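Local coordinates for DUF3836 domain-containing protein (Parabacteroides distasonis ATCC 8503, PDB 4R03), which is of unknown function but belongs to the DUF3836 family and folds as a single-layer antiparallel beta-sheet built from beta-hairpin repeats, at residues 102-105 against 106-109. Numbering follows the deposited sequence.
Sequences TNYE and EIFS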
loop_
_atom_site.group_PDB
_atom_site.type_symbol
_atom_site.label_atom_id
_atom_site.label_comp_id
_atom_site.label_asym_id
_atom_site.label_seq_id
_atom_site.Cartn_x
_atom_site.Cartn_y
_atom_site.Cartn_z
ATOM N N THR A 102 11.788 12.606 4.642
ATOM C CA THR A 102 12.887 11.692 4.979
ATOM C C THR A 102 12.401 10.236 5.162
ATOM O O THR A 102 13.207 9.330 5.138
ATOM C CB THR A 102 13.576 12.064 6.287
ATOM O OG1 THR A 102 12.618 12.087 7.337
ATOM C CG2 THR A 102 14.227 13.443 6.186
ATOM N N ASN A 103 11.104 10.047 5.399
ATOM C CA ASN A 103 10.539 8.698 5.532
ATOM C C ASN A 103 9.944 8.154 4.243
ATOM O O ASN A 103 9.188 7.182 4.285
ATOM C CB ASN A 103 9.461 8.674 6.613
ATOM C CG ASN A 103 10.035 8.919 8.017
ATOM O OD1 ASN A 103 11.230 8.726 8.274
ATOM N ND2 ASN A 103 9.173 9.345 8.920
ATOM N N TYR A 104 10.234 8.790 3.116
ATOM C CA TYR A 104 9.670 8.411 1.784
ATOM C C TYR A 104 9.753 6.911 1.526
ATOM O O TYR A 104 8.760 6.294 1.123
ATOM C CB TYR A 104 10.397 9.149 0.645
ATOM C CG TYR A 104 9.954 8.770 -0.714
ATOM C CD1 TYR A 104 8.753 9.259 -1.219
ATOM C CD2 TYR A 104 10.672 7.887 -1.501
ATOM C CE1 TYR A 104 8.305 8.911 -2.460
ATOM C CE2 TYR A 104 10.238 7.538 -2.776
ATOM C CZ TYR A 104 9.034 8.001 -3.251
ATOM O OH TYR A 104 8.584 7.664 -4.516
ATOM N N GLU A 105 10.914 6.312 1.771
ATOM C CA GLU A 105 11.074 4.890 1.456
ATOM C C GLU A 105 10.166 3.958 2.250
ATOM O O GLU A 105 9.892 2.831 1.823
ATOM C CB GLU A 105 12.543 4.453 1.575
ATOM C CG GLU A 105 13.395 5.032 0.428
ATOM C CD GLU A 105 13.073 4.413 -0.933
ATOM O OE1 GLU A 105 12.955 3.155 -1.038
ATOM O OE2 GLU A 105 12.941 5.167 -1.901
ATOM N N GLU A 106 9.663 4.400 3.380
ATOM C CA GLU A 106 8.774 3.591 4.158
ATOM C C GLU A 106 7.405 3.485 3.517
ATOM O O GLU A 106 6.617 2.592 3.903
ATOM C CB GLU A 106 8.654 4.082 5.579
ATOM C CG GLU A 106 10.017 4.212 6.289
ATOM C CD GLU A 106 10.762 2.878 6.530
ATOM O OE1 GLU A 106 10.164 1.789 6.368
ATOM O OE2 GLU A 106 11.959 2.925 6.937
ATOM N N ILE A 107 7.127 4.279 2.480
ATOM C CA ILE A 107 5.889 4.094 1.711
ATOM C C ILE A 107 5.794 2.689 1.079
ATOM O O ILE A 107 4.713 2.159 0.908
ATOM C CB ILE A 107 5.734 5.194 0.637
ATOM C CG1 ILE A 107 5.452 6.522 1.345
ATOM C CG2 ILE A 107 4.628 4.869 -0.377
ATOM C CD1 ILE A 107 5.560 7.762 0.372
ATOM N N PHE A 108 6.942 2.110 0.758
ATOM C CA PHE A 108 6.969 0.828 0.114
ATOM C C PHE A 108 6.749 -0.330 0.996
ATOM O O PHE A 108 6.657 -1.441 0.451
ATOM C CB PHE A 108 8.244 0.662 -0.722
ATOM C CG PHE A 108 8.400 1.727 -1.744
ATOM C CD1 PHE A 108 7.587 1.746 -2.847
ATOM C CD2 PHE A 108 9.323 2.740 -1.572
ATOM C CE1 PHE A 108 7.664 2.747 -3.776
ATOM C CE2 PHE A 108 9.412 3.764 -2.523
ATOM C CZ PHE A 108 8.577 3.736 -3.624
ATOM N N SER A 109 6.640 -0.103 2.309
ATOM C CA SER A 109 6.401 -1.180 3.293
ATOM C C SER A 109 7.469 -2.277 3.116
ATOM O O SER A 109 8.617 -1.943 2.703
ATOM C CB SER A 109 4.976 -1.755 3.175
ATOM O OG SER A 109 4.002 -0.804 3.537
ATOM O OXT SER A 109 7.240 -3.508 3.386
HETATM O O HOH W 1 10.029 0.396 3.008
#
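Three i to i+3 bonds wind the C-terminal tail into a short 3-10 helix: Glu106 N donates to Asn103 O (3.0 Å), Ile107 N to Tyr104 O (2.9 Å) and Phe108 N to Glu105 O (3.2 Å). Ser109 N continues the series to Glu106 O. Glu105 O has a second donor, a water 2.7 Å away that also donates to Ser109 O, bridging to the terminal carboxylate. Lys18 NZ hydrogen-bonds to Ser109 O and Phe108 O, while Lys47 NZ reaches Ile107 O and Ser109 OG.

Among the side chains, Phe108 turns its edge to the Tyr104 face in an offset edge-to-face pair, planes at 83° and centroids 5.8 Å apart. Tyr104 CG lies anti to the backbone N (chi1 177°), which brings Tyr104 CD1 within 3.9 Å of Ile107 CD1; Tyr104 OH accepts a hydrogen bond from Val44 N. The bent Glu105 chain sets OE1 in van der Waals contact with Phe108 CD2 (3.7 Å), carboxylate and ring planes 37° apart. Replacing Phe108 with an alanine would probably cost Tyr104 this partner and open a gap against Phe36, Tyr38 and Val44. Backbone bonds thus shape the helix; aromatic packing and lysines fasten it to the sheet.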